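SWD1-like protein (Myceliophthora thermophila, PDB 6E29) probably serves as a WD-repeat scaffold subunit of the COMPASS histone H3K4 methyltransferase, this chain holding its beta-propeller domain. Local coordinates at residues Y81-C86 with Y112-H117; W89-W94 with V105-P110. All coordinates share one frame; numbering follows the deposited sequence.

Interaction 1: residues Y81-C86 with Y112-H117; sequences YLLSAC and YGAELH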
ATOM      1  N   TYR B  81      10.511   5.638 -13.391  1.00 39.25           N
ATOM      2  CA  TYR B  81      11.080   4.713 -12.424  1.00 47.22           C
ATOM      3  C   TYR B  81       9.979   3.929 -11.717  1.00 35.62           C
ATOM      4  O   TYR B  81       8.870   4.418 -11.542  1.00 39.87           O
ATOM      5  CB  TYR B  81      11.930   5.463 -11.358  1.00 38.85           C
ATOM      6  CG  TYR B  81      13.066   6.264 -12.014  1.00 43.22           C
ATOM      7  CD1 TYR B  81      14.233   5.636 -12.385  1.00 44.14           C
ATOM      8  CD2 TYR B  81      12.945   7.638 -12.236  1.00 45.44           C
ATOM      9  CE1 TYR B  81      15.283   6.357 -12.989  1.00 52.44           C
ATOM     10  CE2 TYR B  81      13.993   8.380 -12.847  1.00 45.97           C
ATOM     11  CZ  TYR B  81      15.150   7.725 -13.205  1.00 47.46           C
ATOM     12  OH  TYR B  81      16.179   8.413 -13.799  1.00 51.29           O
ATOM     13  N   LEU B  82      10.282   2.679 -11.379  1.00 44.55           N
ATOM     14  CA  LEU B  82       9.315   1.797 -10.729  1.00 33.28           C
ATOM     15  C   LEU B  82      10.030   1.049  -9.629  1.00 33.30           C
ATOM     16  O   LEU B  82      11.049   0.398  -9.871  1.00 38.66           O
ATOM     17  CB  LEU B  82       8.689   0.807 -11.727  1.00 34.89           C
ATOM     18  CG  LEU B  82       7.707  -0.253 -11.179  1.00 31.38           C
ATOM     19  CD1 LEU B  82       6.511   0.423 -10.611  1.00 32.97           C
ATOM     20  CD2 LEU B  82       7.328  -1.199 -12.321  1.00 35.55           C
ATOM     21  N   LEU B  83       9.490   1.131  -8.421  1.00 31.61           N
ATOM     22  CA  LEU B  83      10.073   0.474  -7.274  1.00 31.60           C
ATOM     23  C   LEU B  83       9.270  -0.793  -6.989  1.00 38.99           C
ATOM     24  O   LEU B  83       8.052  -0.735  -6.821  1.00 34.86           O
ATOM     25  CB  LEU B  83      10.033   1.428  -6.089  1.00 30.79           C
ATOM     26  CG  LEU B  83      10.781   0.965  -4.861  1.00 33.89           C
ATOM     27  CD1 LEU B  83      12.260   1.211  -5.043  1.00 33.49           C
ATOM     28  CD2 LEU B  83      10.219   1.746  -3.643  1.00 33.93           C
ATOM     29  N   SER B  84       9.934  -1.932  -6.991  1.00 31.81           N
ATOM     30  CA  SER B  84       9.273  -3.208  -6.728  1.00 37.38           C
ATOM     31  C   SER B  84       9.858  -3.877  -5.487  1.00 33.23           C
ATOM     32  O   SER B  84      11.057  -3.774  -5.205  1.00 32.75           O
ATOM     33  CB  SER B  84       9.395  -4.157  -7.948  1.00 32.02           C
ATOM     34  OG  SER B  84      10.779  -4.329  -8.347  1.00 34.68           O
ATOM     35  N   ALA B  85       9.023  -4.606  -4.765  1.00 29.88           N
ATOM     36  CA  ALA B  85       9.474  -5.276  -3.558  1.00 30.53           C
ATOM     37  C   ALA B  85       8.970  -6.708  -3.576  1.00 33.09           C
ATOM     38  O   ALA B  85       7.951  -6.985  -4.201  1.00 36.50           O
ATOM     39  CB  ALA B  85       8.942  -4.554  -2.313  1.00 28.68           C
ATOM     40  N   CYS B  86       9.651  -7.622  -2.874  1.00 33.58           N
ATOM     41  CA  CYS B  86       9.240  -9.021  -2.923  1.00 40.91           C
ATOM     42  C   CYS B  86       9.306  -9.661  -1.547  1.00 43.66           C
ATOM     43  O   CYS B  86       9.866  -9.108  -0.605  1.00 33.74           O
ATOM     44  CB  CYS B  86      10.099  -9.835  -3.911  1.00 42.08           C
ATOM     45  SG  CYS B  86      11.805 -10.102  -3.422  1.00 40.44           S
ATOM     46  N   TYR B 112       6.777  -6.198   3.327  1.00 28.39           N
ATOM     47  CA  TYR B 112       5.330  -6.004   3.175  1.00 31.43           C
ATOM     48  C   TYR B 112       5.029  -5.061   2.003  1.00 37.62           C
ATOM     49  O   TYR B 112       4.073  -5.250   1.253  1.00 29.07           O
ATOM     50  CB  TYR B 112       4.741  -5.397   4.447  1.00 22.89           C
ATOM     51  CG  TYR B 112       4.550  -6.289   5.660  1.00 26.49           C
ATOM     52  CD1 TYR B 112       3.723  -7.423   5.609  1.00 32.35           C
ATOM     53  CD2 TYR B 112       5.102  -5.910   6.902  1.00 27.63           C
ATOM     54  CE1 TYR B 112       3.494  -8.186   6.743  1.00 37.42           C
ATOM     55  CE2 TYR B 112       4.894  -6.673   8.031  1.00 34.58           C
ATOM     56  CZ  TYR B 112       4.073  -7.795   7.950  1.00 31.09           C
ATOM     57  OH  TYR B 112       3.863  -8.564   9.058  1.00 35.02           O
ATOM     58  N   GLY B 113       5.804  -3.996   1.875  1.00 26.32           N
ATOM     59  CA  GLY B 113       5.616  -3.062   0.797  1.00 33.99           C
ATOM     60  C   GLY B 113       6.607  -1.929   0.918  1.00 29.80           C
ATOM     61  O   GLY B 113       7.132  -1.610   2.004  1.00 28.96           O
ATOM     62  N   ALA B 114       6.933  -1.337  -0.213  1.00 25.55           N
ATOM     63  CA  ALA B 114       7.852  -0.198  -0.245  1.00 32.96           C
ATOM     64  C   ALA B 114       7.266   0.900  -1.128  1.00 24.62           C
ATOM     65  O   ALA B 114       6.707   0.617  -2.193  1.00 28.34           O
ATOM     66  CB  ALA B 114       9.269  -0.598  -0.751  1.00 32.82           C
ATOM     67  N   GLU B 115       7.367   2.155  -0.663  1.00 29.12           N
ATOM     68  CA  GLU B 115       6.759   3.292  -1.345  1.00 25.99           C
ATOM     69  C   GLU B 115       7.820   4.320  -1.668  1.00 38.21           C
ATOM     70  O   GLU B 115       8.655   4.636  -0.813  1.00 32.92           O
ATOM     71  CB  GLU B 115       5.697   3.980  -0.512  1.00 30.33           C
ATOM     72  CG  GLU B 115       4.391   3.203  -0.445  1.00 34.78           C
ATOM     73  CD  GLU B 115       3.548   3.430  -1.683  1.00 48.44           C
ATOM     74  OE1 GLU B 115       3.200   4.599  -1.940  1.00 46.37           O
ATOM     75  OE2 GLU B 115       3.264   2.450  -2.417  1.00 43.60           O
ATOM     76  N   LEU B 116       7.759   4.870  -2.874  1.00 27.74           N
ATOM     77  CA  LEU B 116       8.691   5.949  -3.252  1.00 28.30           C
ATOM     78  C   LEU B 116       8.253   7.288  -2.666  1.00 34.29           C
ATOM     79  O   LEU B 116       7.064   7.584  -2.527  1.00 32.57           O
ATOM     80  CB  LEU B 116       8.781   6.064  -4.774  1.00 37.04           C
ATOM     81  CG  LEU B 116       9.742   5.139  -5.498  1.00 40.46           C
ATOM     82  CD1 LEU B 116       9.612   5.381  -7.045  1.00 44.66           C
ATOM     83  CD2 LEU B 116      11.199   5.355  -5.048  1.00 35.58           C
ATOM     84  N   HIS B 117       9.235   8.094  -2.264  1.00 36.38           N
ATOM     85  CA  HIS B 117       8.931   9.463  -1.863  1.00 33.03           C
ATOM     86  C   HIS B 117       8.197  10.154  -3.015  1.00 39.22           C
ATOM     87  O   HIS B 117       8.647  10.055  -4.165  1.00 43.60           O
ATOM     88  CB  HIS B 117      10.231  10.206  -1.524  1.00 36.69           C
ATOM     89  CG  HIS B 117      10.017  11.551  -0.905  1.00 43.02           C
ATOM     90  ND1 HIS B 117       9.557  12.633  -1.631  1.00 45.24           N
ATOM     91  CD2 HIS B 117      10.252  12.006   0.352  1.00 43.39           C
ATOM     92  CE1 HIS B 117       9.495  13.691  -0.841  1.00 49.17           C
ATOM     93  NE2 HIS B 117       9.912  13.340   0.369  1.00 48.36           N
TER
HETATM   94  O   HOH W   1       7.424  -1.164  -4.164  1.00 30.77           O
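Two adjoining blades of the WD-repeat beta-propeller meet where L83 and A85, on strand 81-86 of one four-stranded sheet, pack against A114 and L116 on strand 111-117, the first strand of the next. The segments run nearly antiparallel, at 167°, yet their axes come no closer than 6.5 Å, too far for strand pairing, and no direct hydrogen bond joins them. Side chains do the work. With CG anti to the backbone N (chi1 -172°), the L83 branch heads across the gap, and its methyl CD2 lies 3.8 Å from A114 CB. L116 comes across L83 obliquely, its branch carbon CG 3.8 Å from L83 CB and almost as near to L83 CD2, with methyl CD2 of L116 also against CD2 of L83. Further along, the methyls of A85 and A114 meet more loosely, CB to CB 4.3 Å. F124 of strand 123-128 touches both L83 and A114 and so extends the apolar layer into the second blade. One water bridges the backbones, donating to L83 O and to A114 O, each 2.8 Å away. S72 and S74 of strand 70-75 bind the amides of A114 and L116 through their hydroxyls. The blades are thus joined by buried aliphatic contact, with one water, donating to a carbonyl on each side, as the polar link across the gap.

Interaction 2: residues W89-W94 with V105-P110; sequences WKVILW and VRFRAP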
ATOM      1  N   TRP B  89      12.911 -10.530   0.258  1.00 42.44           N
ATOM      2  CA  TRP B  89      13.676  -9.549   1.053  1.00 45.02           C
ATOM      3  C   TRP B  89      14.273  -8.404   0.234  1.00 54.39           C
ATOM      4  O   TRP B  89      15.138  -7.683   0.724  1.00 49.42           O
ATOM      5  CB  TRP B  89      14.830 -10.196   1.850  1.00 41.74           C
ATOM      6  CG  TRP B  89      14.483 -11.427   2.637  1.00 50.80           C
ATOM      7  CD1 TRP B  89      13.254 -12.044   2.718  1.00 50.95           C
ATOM      8  CD2 TRP B  89      15.367 -12.190   3.472  1.00 58.07           C
ATOM      9  NE1 TRP B  89      13.331 -13.145   3.540  1.00 61.73           N
ATOM     10  CE2 TRP B  89      14.612 -13.257   4.016  1.00 59.96           C
ATOM     11  CE3 TRP B  89      16.725 -12.079   3.811  1.00 51.15           C
ATOM     12  CZ2 TRP B  89      15.167 -14.200   4.892  1.00 55.77           C
ATOM     13  CZ3 TRP B  89      17.271 -13.006   4.687  1.00 58.22           C
ATOM     14  CH2 TRP B  89      16.493 -14.054   5.218  1.00 69.12           C
ATOM     15  N   LYS B  90      13.865  -8.196  -1.005  1.00 41.92           N
ATOM     16  CA  LYS B  90      14.557  -7.255  -1.866  1.00 42.46           C
ATOM     17  C   LYS B  90      13.633  -6.132  -2.325  1.00 49.74           C
ATOM     18  O   LYS B  90      12.415  -6.308  -2.484  1.00 35.51           O
ATOM     19  CB  LYS B  90      15.132  -7.980  -3.092  1.00 46.23           C
ATOM     20  CG  LYS B  90      16.015  -9.164  -2.744  1.00 57.57           C
ATOM     21  CD  LYS B  90      16.396 -10.002  -3.996  1.00 61.46           C
ATOM     22  CE  LYS B  90      17.304  -9.273  -4.971  1.00 67.20           C
ATOM     23  NZ  LYS B  90      17.574 -10.106  -6.193  1.00 55.33           N
ATOM     24  N   VAL B  91      14.233  -4.965  -2.525  1.00 36.94           N
ATOM     25  CA  VAL B  91      13.593  -3.810  -3.155  1.00 35.61           C
ATOM     26  C   VAL B  91      14.499  -3.346  -4.300  1.00 42.46           C
ATOM     27  O   VAL B  91      15.722  -3.202  -4.112  1.00 41.16           O
ATOM     28  CB  VAL B  91      13.368  -2.666  -2.144  1.00 39.82           C
ATOM     29  CG1 VAL B  91      12.830  -1.439  -2.833  1.00 33.50           C
ATOM     30  CG2 VAL B  91      12.389  -3.086  -1.051  1.00 32.71           C
ATOM     31  N   ILE B  92      13.907  -3.098  -5.472  1.00 40.80           N
ATOM     32  CA  ILE B  92      14.657  -2.704  -6.673  1.00 41.64           C
ATOM     33  C   ILE B  92      14.006  -1.470  -7.283  1.00 37.93           C
ATOM     34  O   ILE B  92      12.774  -1.397  -7.380  1.00 37.93           O
ATOM     35  CB  ILE B  92      14.708  -3.850  -7.711  1.00 42.79           C
ATOM     36  CG1 ILE B  92      15.511  -5.044  -7.177  1.00 56.24           C
ATOM     37  CG2 ILE B  92      15.237  -3.357  -9.070  1.00 41.76           C
ATOM     38  CD1 ILE B  92      15.476  -6.264  -8.132  1.00 46.73           C
ATOM     39  N   LEU B  93      14.827  -0.516  -7.706  1.00 39.52           N
ATOM     40  CA  LEU B  93      14.387   0.641  -8.465  1.00 39.66           C
ATOM     41  C   LEU B  93      14.796   0.416  -9.909  1.00 41.13           C
ATOM     42  O   LEU B  93      15.999   0.380 -10.223  1.00 44.23           O
ATOM     43  CB  LEU B  93      14.992   1.955  -7.985  1.00 44.37           C
ATOM     44  CG  LEU B  93      14.317   3.101  -8.756  1.00 39.71           C
ATOM     45  CD1 LEU B  93      12.878   3.148  -8.417  1.00 37.04           C
ATOM     46  CD2 LEU B  93      14.946   4.402  -8.376  1.00 43.02           C
ATOM     47  N   TRP B  94      13.790   0.224 -10.766  1.00 40.11           N
ATOM     48  CA  TRP B  94      13.963   0.022 -12.197  1.00 41.69           C
ATOM     49  C   TRP B  94      13.956   1.367 -12.910  1.00 46.24           C
ATOM     50  O   TRP B  94      13.153   2.252 -12.585  1.00 49.73           O
ATOM     51  CB  TRP B  94      12.827  -0.858 -12.760  1.00 40.33           C
ATOM     52  CG  TRP B  94      12.745  -2.180 -12.115  1.00 39.75           C
ATOM     53  CD1 TRP B  94      11.949  -2.537 -11.064  1.00 37.96           C
ATOM     54  CD2 TRP B  94      13.518  -3.339 -12.444  1.00 41.57           C
ATOM     55  NE1 TRP B  94      12.165  -3.856 -10.725  1.00 42.04           N
ATOM     56  CE2 TRP B  94      13.123  -4.373 -11.562  1.00 44.31           C
ATOM     57  CE3 TRP B  94      14.483  -3.619 -13.431  1.00 50.03           C
ATOM     58  CZ2 TRP B  94      13.667  -5.663 -11.627  1.00 43.62           C
ATOM     59  CZ3 TRP B  94      15.031  -4.899 -13.486  1.00 45.64           C
ATOM     60  CH2 TRP B  94      14.626  -5.902 -12.588  1.00 44.53           C
ATOM     61  N   VAL B 105      18.213  -2.818  -3.115  1.00 43.52           N
ATOM     62  CA  VAL B 105      18.411  -2.825  -1.666  1.00 53.90           C
ATOM     63  C   VAL B 105      17.874  -4.138  -1.105  1.00 47.75           C
ATOM     64  O   VAL B 105      16.706  -4.483  -1.336  1.00 51.14           O
ATOM     65  CB  VAL B 105      17.718  -1.622  -0.997  1.00 47.90           C
ATOM     66  CG1 VAL B 105      18.005  -1.592   0.540  1.00 41.62           C
ATOM     67  CG2 VAL B 105      18.132  -0.311  -1.680  1.00 42.17           C
ATOM     68  N   ARG B 106      18.731  -4.875  -0.387  1.00 44.32           N
ATOM     69  CA  ARG B 106      18.370  -6.156   0.217  1.00 46.80           C
ATOM     70  C   ARG B 106      18.234  -6.027   1.733  1.00 56.91           C
ATOM     71  O   ARG B 106      19.140  -5.521   2.407  1.00 50.94           O
ATOM     72  CB  ARG B 106      19.401  -7.233  -0.140  1.00 47.04           C
ATOM     73  CG  ARG B 106      19.664  -7.269  -1.646  1.00 53.73           C
ATOM     74  CD  ARG B 106      20.710  -8.315  -2.018  1.00 76.55           C
ATOM     75  NE  ARG B 106      21.874  -7.698  -2.665  1.00 81.26           N
ATOM     76  CZ  ARG B 106      21.898  -7.325  -3.940  1.00 81.75           C
ATOM     77  NH1 ARG B 106      20.830  -7.524  -4.680  1.00 70.72           N
ATOM     78  NH2 ARG B 106      22.991  -6.769  -4.474  1.00 75.02           N
ATOM     79  N   PHE B 107      17.119  -6.506   2.266  1.00 41.62           N
ATOM     80  CA  PHE B 107      16.857  -6.441   3.698  1.00 44.40           C
ATOM     81  C   PHE B 107      17.079  -7.819   4.317  1.00 47.93           C
ATOM     82  O   PHE B 107      17.575  -8.737   3.670  1.00 46.02           O
ATOM     83  CB  PHE B 107      15.442  -5.913   3.963  1.00 46.89           C
ATOM     84  CG  PHE B 107      15.234  -4.490   3.518  1.00 47.49           C
ATOM     85  CD1 PHE B 107      14.697  -4.214   2.265  1.00 59.30           C
ATOM     86  CD2 PHE B 107      15.619  -3.427   4.334  1.00 42.01           C
ATOM     87  CE1 PHE B 107      14.527  -2.903   1.829  1.00 50.34           C
ATOM     88  CE2 PHE B 107      15.449  -2.107   3.911  1.00 46.15           C
ATOM     89  CZ  PHE B 107      14.889  -1.849   2.640  1.00 41.31           C
ATOM     90  N   ARG B 108      16.686  -7.991   5.576  1.00 43.94           N
ATOM     91  CA  ARG B 108      16.858  -9.270   6.260  1.00 63.44           C
ATOM     92  C   ARG B 108      15.525  -9.975   6.506  1.00 57.27           C
ATOM     93  O   ARG B 108      15.443 -10.870   7.357  1.00 49.07           O
ATOM     94  CB  ARG B 108      17.615  -9.074   7.575  1.00 63.69           C
ATOM     95  CG  ARG B 108      18.624  -7.919   7.582  1.00 58.24           C
ATOM     96  CD  ARG B 108      19.199  -7.697   9.001  1.00 80.72           C
ATOM     97  NE  ARG B 108      18.128  -7.568  10.007  1.00 86.44           N
ATOM     98  CZ  ARG B 108      17.888  -6.483  10.754  1.00 79.79           C
ATOM     99  NH1 ARG B 108      18.653  -5.400  10.648  1.00 77.28           N
ATOM    100  NH2 ARG B 108      16.885  -6.480  11.630  1.00 60.49           N
ATOM    101  N   ALA B 109      14.498  -9.624   5.741  1.00 44.05           N
ATOM    102  CA  ALA B 109      13.128 -10.023   6.025  1.00 46.06           C
ATOM    103  C   ALA B 109      12.273  -9.728   4.804  1.00 39.26           C
ATOM    104  O   ALA B 109      12.598  -8.831   4.006  1.00 39.52           O
ATOM    105  CB  ALA B 109      12.578  -9.283   7.258  1.00 46.63           C
ATOM    106  N   PRO B 110      11.177 -10.462   4.624  1.00 56.93           N
ATOM    107  CA  PRO B 110      10.222 -10.138   3.554  1.00 37.65           C
ATOM    108  C   PRO B 110       9.727  -8.701   3.660  1.00 42.45           C
ATOM    109  O   PRO B 110       9.542  -8.156   4.755  1.00 36.07           O
ATOM    110  CB  PRO B 110       9.068 -11.125   3.790  1.00 39.06           C
ATOM    111  CG  PRO B 110       9.724 -12.295   4.534  1.00 40.74           C
ATOM    112  CD  PRO B 110      10.804 -11.675   5.384  1.00 53.37           C
TER
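This is the open end of a beta hairpin, strands 90-95 and 100-106 on the outer side of one propeller blade, together with the start of the link to the next blade, which folds back over W89. Antiparallel pairing carries the strands: V91 and V105 form a hydrogen-bonded pair, V91 N to V105 O at 2.8 Å and V105 N to V91 O at 2.7 Å. Beyond the non-hydrogen-bonded pair K90 and R106, where the pairing ends, one more backbone bond closes the hairpin mouth, F107 N to W89 O at 2.8 Å, almost straight at 175°. On the face carrying V91 and V105, V91 CG2, set anti to the carbonyl carbon, touches the edge of the F107 ring at CE1, 3.6 Å away. F124 and L128 of the next blade also touch F107, and R145 makes a cation-pi contact with it. An alanine here would probably cost V91 CG2 the ring edge it rests on and R145 its cation-pi partner, opening a gap beside F124 and L128. The W89 indole carries the backbone of R108 and A109 over one face, R108 C lying 3.6 Å above the ring plane toward the rim. P110 lies alongside, its CD 3.5 Å from W89 NE1, while W89 CA offers its hydrogen to A109 O at 3.2 Å. On the other face of the hairpin K90 and R106 run side by side, and K90 NZ stands 4.4 Å from R106 NH1. E104 forms a salt bridge with R106, and G65 O accepts from K90 NZ, which would help these like charges tolerate each other. Backbone bonds therefore fix the hairpin end, while the indole holds the departing chain chiefly by van der Waals contact.

The two contacts are centred about 9 Å apart and share one blade, in which strands 81-86 and 90-95 are neighbours. Along the chain interaction 2 is nested within the loop closed by interaction 1: strands 81-86, 90-95 and 100-106 follow one another, then the chain crosses to strand 111-117, which opens the next blade. Interaction 1 lies deeper, about 9 Å from the chain centre against about 16 Å for interaction 2. Between them S84 OG and W94 NE1 are probably hydrogen-bonded, and L83 CD1 packs on V91 CG1. Interaction 1 thus joins the two blades at their inner strands, while interaction 2 secures the outer hairpin and the chain that leaves it for the next blade.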